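Telomerase reverse transcriptase (Candida tropicalis MYA-3404, PDB 6ZD1) probably lengthens chromosome ends as the reverse transcriptase of telomerase, adding telomeric repeats to DNA by copying a template within the RNA component of the enzyme. Local coordinates at residues A[647-652]-A[692-697]; A[625-630]-A[685-690]; A[206-211]-A[234-239]. All coordinates share one frame; numbering follows the deposited sequence.

Contact 1: residues A[647-652]-A[692-697]; sequences KFLHVI and QEIIEW
Trp697 reaches across from helix 692-699 and brings the outer carbons of its six-membered ring up to Leu649 and His650 of helix 642-664. The two short axes run roughly in the same direction, 28° apart, and stay 11.5 Å from each other, a wide separation spanned by large side chains, while the backbones remain apart. With CG opposite the backbone N (chi1 164°), the indole stretches away from its own helix, and its outer carbons do the touching.

Apolar packing carries most of the contact. Leu649 CB approaches Trp697 CZ3 at 3.8 Å, coming at the ring on a slant. Further along the same side chain, the CD1 branch of Leu649 lies 4.0 Å from Trp697 CZ3 and 3.8 Å from Ile694 CG2, so one methyl touches two residues of the partner helix. Leu649 and Ile694 meet at nearly a right angle, branch against branch.

Edge contacts with His650 form the second group. Trp697 CZ2 stands 3.7 Å from His650 CB and lies near the plane of the imidazole, at its edge; the rings do not stack. The backbone also takes part: His650 N is 3.7 Å from Trp697 CH2, close to the indole plane, so the indole abuts the helix backbone with its rim.

Polar atoms on the flanks have partners elsewhere: Glu693 OE1 forms a salt bridge with Arg642, and Trp697 NE1 makes a weak hydrogen bond to Glu391. The contact belongs to a mainly helical C-terminal region, consistent with the thumb-like extension of telomerase. Here helix 642-664 receives helix 692-699 on one side, while Phe648 stacks on Phe586 of helix 582-596 and Leu649 also touches Phe624 of helix 609-637.

Contact 2: residues A[625-630]-A[685-690]; sequences EAIQTS and LAFMAT
Gln628 lies flat over one face of the Phe687 ring, and this stack is the tight part of the contact. Gln628 CB sits 3.6 Å from the centroid of the Phe687 ring, 6° off its normal, a well-centred CH-pi contact. Gln628 CG follows at 3.6 Å from Phe687 CG, and the amide beyond runs on nearly parallel to the ring, with Gln628 NE2 3.7 Å from Phe687 CB. The two side chains thus pass each other in opposite senses. Phe687 occupies the third position of a type I turn, closed by Met688 N to Leu685 O, and its chi1 of 75°, with CG between the backbone N and the carbonyl carbon, turns the ring from the loop toward Gln628.

Tight as it is, this stack lies on the solvent side, for Gln628 is exposed and Phe687 partly so. The inner side is the looser one: the buried Ile627 makes a single, longer approach, its CG2 meeting the ring edge at Phe687 CZ, 3.9 Å away.

The loop between helices 670-684 and 692-699 thereby packs on one patch of helix 609-637, where Ile627 also packs on Leu589 of helix 582-596 and Phe645 of helix 642-664.

Contact 3: residues A[206-211]-A[234-239]; sequences SNWITK and IKLIPK
Leu236 and Ile209 pack together where helix 198-216 lies on a mixed beta sheet, crossing strand 231-237 at 114°. That strand pairs with 244-249 in a hairpin consistent with the fingers of reverse transcriptases, and the helix segment belongs to the telomerase RNA-binding domain, so the contact joins the two regions.

From CB, which points toward the helix, the Leu236 side chain runs to CG, placed opposite the carbonyl carbon (chi1 -66°), and there forks. CD1 takes Ile209: Leu236 CD1 lies 3.7 Å from Ile209 CG1 and 3.9 Å from Ile209 CD1, flanking the outer half of that side chain. The other branch turns to Trp208, where Leu236 CD2 lies 4.0 Å from Trp208 CD1, on a slant to the indole. The two branches thus serve two consecutive helix residues, one each.

Phe243 meets Trp208 edge-to-face, and Leu236 also touches Trp201 and Ser205 of the same helix. Ile234, two residues earlier on the same strand face, packs on Cys444 and Val446 of strand 443-446. The Ile234 side chain runs past that of Ile209 in the opposite sense, and the closest pair there is Ile209 CD1 with Ile234 CG2, 4.0 Å apart.

Contacts 1 and 2 belong to one helical region of the chain, on the successive helices 642-664 and 609-637, with centres about 14 Å apart, and they touch directly: Ile694 meets Met688, a selenomethionine, and Ile695 meets Leu685. Contact 3 stands on the opposite side of the chain's centre, its centre about 43 Å from that of contact 1. All three are partly buried, but only contact 2 has an exposed residue among those that touch. Contact 1 joins two helices through an indole and aliphatic branches, contact 2 holds a loop to a helix with an exposed amide stacked on a phenyl ring, and contact 3 sets a helix on a strand with mostly branched aliphatic groups.

Contact 1: residues A[647-652]-A[692-697]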
loop_
_atom_site.group_PDB
_atom_site.type_symbol
_atom_site.label_atom_id
_atom_site.label_comp_id
_atom_site.label_asym_id
_atom_site.label_seq_id
_atom_site.Cartn_x
_atom_site.Cartn_y
_atom_site.Cartn_z
ATOM N N LYS A 647 2.388 22.458 10.607
ATOM C CA LYS A 647 3.307 22.015 9.566
ATOM C C LYS A 647 3.506 20.510 9.645
ATOM O O LYS A 647 3.529 19.825 8.617
ATOM C CB LYS A 647 4.639 22.755 9.690
ATOM C CG LYS A 647 4.552 24.218 9.289
ATOM C CD LYS A 647 5.624 25.055 9.965
ATOM C CE LYS A 647 5.402 26.531 9.692
ATOM N NZ LYS A 647 6.231 27.392 10.576
ATOM N N PHE A 648 3.620 19.975 10.865
ATOM C CA PHE A 648 3.686 18.528 11.037
ATOM C C PHE A 648 2.426 17.860 10.503
ATOM O O PHE A 648 2.502 16.871 9.763
ATOM C CB PHE A 648 3.904 18.184 12.514
ATOM C CG PHE A 648 3.745 16.721 12.833
ATOM C CD1 PHE A 648 4.785 15.830 12.608
ATOM C CD2 PHE A 648 2.563 16.241 13.379
ATOM C CE1 PHE A 648 4.647 14.484 12.915
ATOM C CE2 PHE A 648 2.415 14.895 13.686
ATOM C CZ PHE A 648 3.460 14.017 13.452
ATOM N N LEU A 649 1.251 18.393 10.849
ATOM C CA LEU A 649 0.019 17.833 10.298
ATOM C C LEU A 649 0.000 17.949 8.780
ATOM O O LEU A 649 -0.341 16.988 8.081
ATOM C CB LEU A 649 -1.203 18.525 10.900
ATOM C CG LEU A 649 -1.480 18.293 12.387
ATOM C CD1 LEU A 649 -2.681 19.108 12.812
ATOM C CD2 LEU A 649 -1.702 16.821 12.684
ATOM N N HIS A 650 0.406 19.107 8.250
ATOM C CA HIS A 650 0.393 19.297 6.804
ATOM C C HIS A 650 1.334 18.320 6.112
ATOM O O HIS A 650 0.994 17.764 5.063
ATOM C CB HIS A 650 0.755 20.738 6.449
ATOM C CG HIS A 650 0.642 21.041 4.986
ATOM N ND1 HIS A 650 1.647 20.757 4.087
ATOM C CD2 HIS A 650 -0.360 21.598 4.265
ATOM C CE1 HIS A 650 1.271 21.127 2.875
ATOM N NE2 HIS A 650 0.056 21.640 2.956
ATOM N N VAL A 651 2.525 18.102 6.673
ATOM C CA VAL A 651 3.431 17.103 6.108
ATOM C C VAL A 651 2.813 15.708 6.187
ATOM O O VAL A 651 2.880 14.931 5.226
ATOM C CB VAL A 651 4.800 17.163 6.810
ATOM C CG1 VAL A 651 5.631 15.953 6.442
ATOM C CG2 VAL A 651 5.540 18.446 6.433
ATOM N N ILE A 652 2.191 15.371 7.323
ATOM C CA ILE A 652 1.600 14.042 7.491
ATOM C C ILE A 652 0.448 13.831 6.515
ATOM O O ILE A 652 0.301 12.748 5.933
ATOM C CB ILE A 652 1.143 13.835 8.950
ATOM C CG1 ILE A 652 2.342 13.543 9.856
ATOM C CG2 ILE A 652 0.114 12.715 9.043
ATOM C CD1 ILE A 652 3.162 12.348 9.421
ATOM N N GLN A 692 -8.577 25.072 18.692
ATOM C CA GLN A 692 -9.567 25.650 17.788
ATOM C C GLN A 692 -8.920 26.146 16.504
ATOM O O GLN A 692 -9.399 25.859 15.403
ATOM C CB GLN A 692 -10.317 26.783 18.487
ATOM C CG GLN A 692 -11.283 27.517 17.574
ATOM C CD GLN A 692 -11.980 28.674 18.262
ATOM O OE1 GLN A 692 -12.247 28.630 19.464
ATOM N NE2 GLN A 692 -12.275 29.721 17.501
ATOM N N GLU A 693 -7.814 26.883 16.626
ATOM C CA GLU A 693 -7.136 27.375 15.434
ATOM C C GLU A 693 -6.543 26.226 14.630
ATOM O O GLU A 693 -6.578 26.244 13.393
ATOM C CB GLU A 693 -6.055 28.379 15.832
ATOM C CG GLU A 693 -5.367 29.068 14.667
ATOM C CD GLU A 693 -4.460 30.200 15.121
ATOM O OE1 GLU A 693 -4.425 30.484 16.337
ATOM O OE2 GLU A 693 -3.783 30.805 14.263
ATOM N N ILE A 694 -6.033 25.198 15.315
ATOM C CA ILE A 694 -5.498 24.028 14.619
ATOM C C ILE A 694 -6.598 23.326 13.834
ATOM O O ILE A 694 -6.431 22.996 12.655
ATOM C CB ILE A 694 -4.826 23.063 15.612
ATOM C CG1 ILE A 694 -3.647 23.734 16.319
ATOM C CG2 ILE A 694 -4.365 21.804 14.891
ATOM C CD1 ILE A 694 -3.032 22.869 17.410
ATOM N N ILE A 695 -7.743 23.083 14.477
ATOM C CA ILE A 695 -8.811 22.357 13.800
ATOM C C ILE A 695 -9.418 23.223 12.702
ATOM O O ILE A 695 -9.726 22.736 11.607
ATOM C CB ILE A 695 -9.873 21.874 14.814
ATOM C CG1 ILE A 695 -9.513 20.501 15.396
ATOM C CG2 ILE A 695 -11.212 21.692 14.142
ATOM C CD1 ILE A 695 -8.177 20.415 16.084
ATOM N N GLU A 696 -9.554 24.526 12.951
ATOM C CA GLU A 696 -10.077 25.415 11.918
ATOM C C GLU A 696 -9.175 25.422 10.688
ATOM O O GLU A 696 -9.663 25.426 9.551
ATOM C CB GLU A 696 -10.236 26.830 12.469
ATOM C CG GLU A 696 -10.769 27.817 11.454
ATOM C CD GLU A 696 -10.759 29.235 11.970
ATOM O OE1 GLU A 696 -10.146 29.472 13.032
ATOM O OE2 GLU A 696 -11.369 30.111 11.317
ATOM N N TRP A 697 -7.855 25.412 10.896
ATOM C CA TRP A 697 -6.935 25.286 9.771
ATOM C C TRP A 697 -7.090 23.937 9.091
ATOM O O TRP A 697 -7.028 23.840 7.861
ATOM C CB TRP A 697 -5.492 25.471 10.239
ATOM C CG TRP A 697 -4.489 24.975 9.239
ATOM C CD1 TRP A 697 -3.957 25.679 8.203
ATOM C CD2 TRP A 697 -3.902 23.664 9.176
ATOM N NE1 TRP A 697 -3.074 24.894 7.498
ATOM C CE2 TRP A 697 -3.021 23.654 8.077
ATOM C CE3 TRP A 697 -4.033 22.503 9.944
ATOM C CZ2 TRP A 697 -2.276 22.531 7.727
ATOM C CZ3 TRP A 697 -3.290 21.386 9.594
ATOM C CH2 TRP A 697 -2.424 21.410 8.496
#

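Contact 2: residues A[625-630]-A[685-690]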
loop_
_atom_site.group_PDB
_atom_site.type_symbol
_atom_site.label_atom_id
_atom_site.label_comp_id
_atom_site.label_asym_id
_atom_site.label_seq_id
_atom_site.Cartn_x
_atom_site.Cartn_y
_atom_site.Cartn_z
ATOM N N GLU A 625 -1.479 8.890 19.650
ATOM C CA GLU A 625 -1.336 8.328 20.988
ATOM C C GLU A 625 0.043 8.624 21.561
ATOM O O GLU A 625 0.184 8.813 22.774
ATOM C CB GLU A 625 -1.590 6.818 20.962
ATOM C CG GLU A 625 -3.064 6.422 20.965
ATOM C CD GLU A 625 -3.289 4.983 20.523
ATOM O OE1 GLU A 625 -2.353 4.161 20.643
ATOM O OE2 GLU A 625 -4.403 4.678 20.044
ATOM N N ALA A 626 1.066 8.703 20.706
ATOM C CA ALA A 626 2.387 9.080 21.196
ATOM C C ALA A 626 2.405 10.535 21.643
ATOM O O ALA A 626 3.017 10.869 22.663
ATOM C CB ALA A 626 3.439 8.834 20.116
ATOM N N ILE A 627 1.707 11.408 20.912
ATOM C CA ILE A 627 1.649 12.820 21.287
ATOM C C ILE A 627 0.938 12.978 22.625
ATOM O O ILE A 627 1.408 13.690 23.521
ATOM C CB ILE A 627 0.961 13.642 20.182
ATOM C CG1 ILE A 627 1.787 13.622 18.898
ATOM C CG2 ILE A 627 0.731 15.072 20.640
ATOM C CD1 ILE A 627 1.085 14.274 17.721
ATOM N N GLN A 628 -0.203 12.302 22.783
ATOM C CA GLN A 628 -0.969 12.419 24.020
ATOM C C GLN A 628 -0.186 11.869 25.205
ATOM O O GLN A 628 -0.230 12.438 26.302
ATOM C CB GLN A 628 -2.310 11.696 23.880
ATOM C CG GLN A 628 -3.193 11.768 25.122
ATOM C CD GLN A 628 -4.490 10.987 24.974
ATOM O OE1 GLN A 628 -4.730 10.341 23.952
ATOM N NE2 GLN A 628 -5.333 11.043 26.000
ATOM N N THR A 629 0.544 10.769 25.003
ATOM C CA THR A 629 1.226 10.121 26.121
ATOM C C THR A 629 2.305 11.019 26.719
ATOM O O THR A 629 2.455 11.089 27.945
ATOM C CB THR A 629 1.831 8.788 25.672
ATOM O OG1 THR A 629 0.785 7.896 25.269
ATOM C CG2 THR A 629 2.623 8.146 26.803
ATOM N N SER A 630 3.047 11.736 25.876
ATOM C CA SER A 630 4.214 12.482 26.330
ATOM C C SER A 630 4.019 13.991 26.286
ATOM O O SER A 630 4.983 14.733 26.509
ATOM C CB SER A 630 5.439 12.098 25.496
ATOM O OG SER A 630 5.225 12.387 24.127
ATOM N N LEU A 685 -7.383 14.430 18.706
ATOM C CA LEU A 685 -6.922 15.593 19.448
ATOM C C LEU A 685 -7.914 16.035 20.518
ATOM O O LEU A 685 -7.811 17.159 21.018
ATOM C CB LEU A 685 -6.626 16.748 18.496
ATOM C CG LEU A 685 -5.448 16.537 17.548
ATOM C CD1 LEU A 685 -5.310 17.733 16.625
ATOM C CD2 LEU A 685 -4.153 16.297 18.320
ATOM N N ALA A 686 -8.866 15.173 20.884
ATOM C CA ALA A 686 -9.822 15.532 21.928
ATOM C C ALA A 686 -9.125 15.855 23.244
ATOM O O ALA A 686 -9.600 16.708 24.001
ATOM C CB ALA A 686 -10.838 14.405 22.127
ATOM N N PHE A 687 -8.000 15.192 23.533
ATOM C CA PHE A 687 -7.261 15.464 24.761
ATOM C C PHE A 687 -6.678 16.870 24.796
ATOM O O PHE A 687 -6.316 17.351 25.874
ATOM C CB PHE A 687 -6.124 14.453 24.934
ATOM C CG PHE A 687 -4.951 14.700 24.026
ATOM C CD1 PHE A 687 -4.971 14.259 22.713
ATOM C CD2 PHE A 687 -3.827 15.371 24.487
ATOM C CE1 PHE A 687 -3.893 14.481 21.873
ATOM C CE2 PHE A 687 -2.747 15.601 23.650
ATOM C CZ PHE A 687 -2.779 15.155 22.344
HETATM N N MSE A 688 -6.573 17.532 23.652
HETATM C CA MSE A 688 -5.971 18.856 23.584
HETATM C C MSE A 688 -7.026 19.927 23.802
HETATM O O MSE A 688 -7.951 20.065 23.005
HETATM C CB MSE A 688 -5.280 19.048 22.237
HETATM C CG MSE A 688 -4.359 20.242 22.167
HETATM SE SE MSE A 688 -3.353 20.224 20.503
HETATM C CE MSE A 688 -2.347 18.586 20.798
ATOM N N ALA A 689 -6.890 20.684 24.893
ATOM C CA ALA A 689 -7.906 21.677 25.227
ATOM C C ALA A 689 -7.920 22.814 24.212
ATOM O O ALA A 689 -8.987 23.227 23.744
ATOM C CB ALA A 689 -7.677 22.216 26.641
ATOM N N THR A 690 -6.746 23.334 23.858
ATOM C CA THR A 690 -6.639 24.488 22.963
ATOM C C THR A 690 -6.230 23.996 21.578
ATOM O O THR A 690 -5.048 23.810 21.284
ATOM C CB THR A 690 -5.648 25.504 23.514
ATOM O OG1 THR A 690 -5.986 25.805 24.875
ATOM C CG2 THR A 690 -5.692 26.783 22.693
#

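Contact 3: residues A[206-211]-A[234-239]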
loop_
_atom_site.group_PDB
_atom_site.type_symbol
_atom_site.label_atom_id
_atom_site.label_comp_id
_atom_site.label_asym_id
_atom_site.label_seq_id
_atom_site.Cartn_x
_atom_site.Cartn_y
_atom_site.Cartn_z
ATOM N N SER A 206 13.921 -15.478 -10.930
ATOM C CA SER A 206 13.806 -16.321 -12.115
ATOM C C SER A 206 13.388 -17.740 -11.746
ATOM O O SER A 206 12.619 -18.376 -12.474
ATOM C CB SER A 206 15.128 -16.336 -12.885
ATOM O OG SER A 206 15.433 -15.054 -13.408
ATOM N N ASN A 207 13.868 -18.243 -10.607
ATOM C CA ASN A 207 13.515 -19.597 -10.188
ATOM C C ASN A 207 12.034 -19.705 -9.844
ATOM O O ASN A 207 11.336 -20.594 -10.347
ATOM C CB ASN A 207 14.372 -20.021 -8.998
ATOM C CG ASN A 207 15.826 -20.217 -9.368
ATOM O OD1 ASN A 207 16.154 -20.485 -10.525
ATOM N ND2 ASN A 207 16.708 -20.088 -8.385
ATOM N N TRP A 208 11.537 -18.817 -8.977
ATOM C CA TRP A 208 10.138 -18.898 -8.568
ATOM C C TRP A 208 9.201 -18.675 -9.749
ATOM O O TRP A 208 8.197 -19.381 -9.897
ATOM C CB TRP A 208 9.845 -17.886 -7.459
ATOM C CG TRP A 208 8.383 -17.803 -7.100
ATOM C CD1 TRP A 208 7.438 -16.990 -7.668
ATOM C CD2 TRP A 208 7.700 -18.566 -6.096
ATOM N NE1 TRP A 208 6.213 -17.202 -7.079
ATOM C CE2 TRP A 208 6.347 -18.163 -6.112
ATOM C CE3 TRP A 208 8.100 -19.550 -5.187
ATOM C CZ2 TRP A 208 5.396 -18.709 -5.253
ATOM C CZ3 TRP A 208 7.153 -20.093 -4.334
ATOM C CH2 TRP A 208 5.817 -19.670 -4.372
ATOM N N ILE A 209 9.521 -17.700 -10.603
ATOM C CA ILE A 209 8.653 -17.385 -11.734
ATOM C C ILE A 209 8.569 -18.567 -12.693
ATOM O O ILE A 209 7.492 -18.896 -13.202
ATOM C CB ILE A 209 9.139 -16.100 -12.433
ATOM C CG1 ILE A 209 8.893 -14.886 -11.532
ATOM C CG2 ILE A 209 8.448 -15.913 -13.774
ATOM C CD1 ILE A 209 9.306 -13.558 -12.143
ATOM N N THR A 210 9.700 -19.233 -12.945
ATOM C CA THR A 210 9.692 -20.399 -13.826
ATOM C C THR A 210 8.806 -21.511 -13.273
ATOM O O THR A 210 8.068 -22.160 -14.024
ATOM C CB THR A 210 11.119 -20.905 -14.044
ATOM O OG1 THR A 210 11.889 -19.895 -14.707
ATOM C CG2 THR A 210 11.118 -22.166 -14.895
ATOM N N LYS A 211 8.865 -21.744 -11.961
ATOM C CA LYS A 211 8.017 -22.767 -11.354
ATOM C C LYS A 211 6.556 -22.334 -11.335
ATOM O O LYS A 211 5.660 -23.138 -11.623
ATOM C CB LYS A 211 8.512 -23.083 -9.944
ATOM C CG LYS A 211 9.949 -23.587 -9.905
ATOM C CD LYS A 211 10.500 -23.620 -8.488
ATOM C CE LYS A 211 11.969 -24.031 -8.474
ATOM N NZ LYS A 211 12.824 -23.138 -9.310
ATOM N N ILE A 234 5.508 -8.801 -14.096
ATOM C CA ILE A 234 5.421 -9.541 -12.844
ATOM C C ILE A 234 6.294 -8.881 -11.785
ATOM O O ILE A 234 7.487 -8.636 -12.003
ATOM C CB ILE A 234 5.823 -11.006 -13.053
ATOM C CG1 ILE A 234 4.887 -11.670 -14.056
ATOM C CG2 ILE A 234 5.800 -11.754 -11.733
ATOM C CD1 ILE A 234 5.192 -13.124 -14.266
ATOM N N LYS A 235 5.698 -8.606 -10.628
ATOM C CA LYS A 235 6.399 -8.123 -9.446
ATOM C C LYS A 235 6.267 -9.165 -8.343
ATOM O O LYS A 235 5.191 -9.736 -8.145
ATOM C CB LYS A 235 5.835 -6.775 -8.980
ATOM C CG LYS A 235 6.821 -5.925 -8.200
ATOM C CD LYS A 235 6.274 -4.527 -7.951
ATOM C CE LYS A 235 5.559 -4.437 -6.612
ATOM N NZ LYS A 235 6.512 -4.554 -5.468
ATOM N N LEU A 236 7.366 -9.430 -7.640
ATOM C CA LEU A 236 7.408 -10.453 -6.605
ATOM C C LEU A 236 7.577 -9.817 -5.230
ATOM O O LEU A 236 8.245 -8.788 -5.087
ATOM C CB LEU A 236 8.536 -11.452 -6.862
ATOM C CG LEU A 236 8.359 -12.301 -8.122
ATOM C CD1 LEU A 236 9.520 -13.265 -8.296
ATOM C CD2 LEU A 236 7.037 -13.050 -8.085
ATOM N N ILE A 237 6.936 -10.422 -4.231
ATOM C CA ILE A 237 6.933 -9.947 -2.846
ATOM C C ILE A 237 7.235 -11.128 -1.928
ATOM O O ILE A 237 6.604 -12.182 -2.063
ATOM C CB ILE A 237 5.591 -9.295 -2.480
ATOM C CG1 ILE A 237 5.336 -8.092 -3.380
ATOM C CG2 ILE A 237 5.571 -8.865 -1.022
ATOM C CD1 ILE A 237 3.932 -7.577 -3.300
ATOM N N PRO A 238 8.134 -10.977 -0.953
ATOM C CA PRO A 238 8.651 -12.142 -0.211
ATOM C C PRO A 238 7.681 -12.800 0.767
ATOM O O PRO A 238 7.806 -12.659 1.989
ATOM C CB PRO A 238 9.868 -11.559 0.518
ATOM C CG PRO A 238 10.257 -10.352 -0.300
ATOM C CD PRO A 238 8.943 -9.769 -0.705
ATOM N N LYS A 239 6.723 -13.540 0.198
ATOM C CA LYS A 239 5.663 -14.245 0.970
ATOM C C LYS A 239 6.230 -15.508 1.630
ATOM O O LYS A 239 5.947 -16.616 1.132
ATOM C CB LYS A 239 4.482 -14.590 0.059
ATOM C CG LYS A 239 3.233 -13.744 0.263
ATOM C CD LYS A 239 2.149 -14.453 1.048
ATOM C CE LYS A 239 0.966 -13.563 1.365
ATOM N NZ LYS A 239 -0.209 -13.893 0.525
#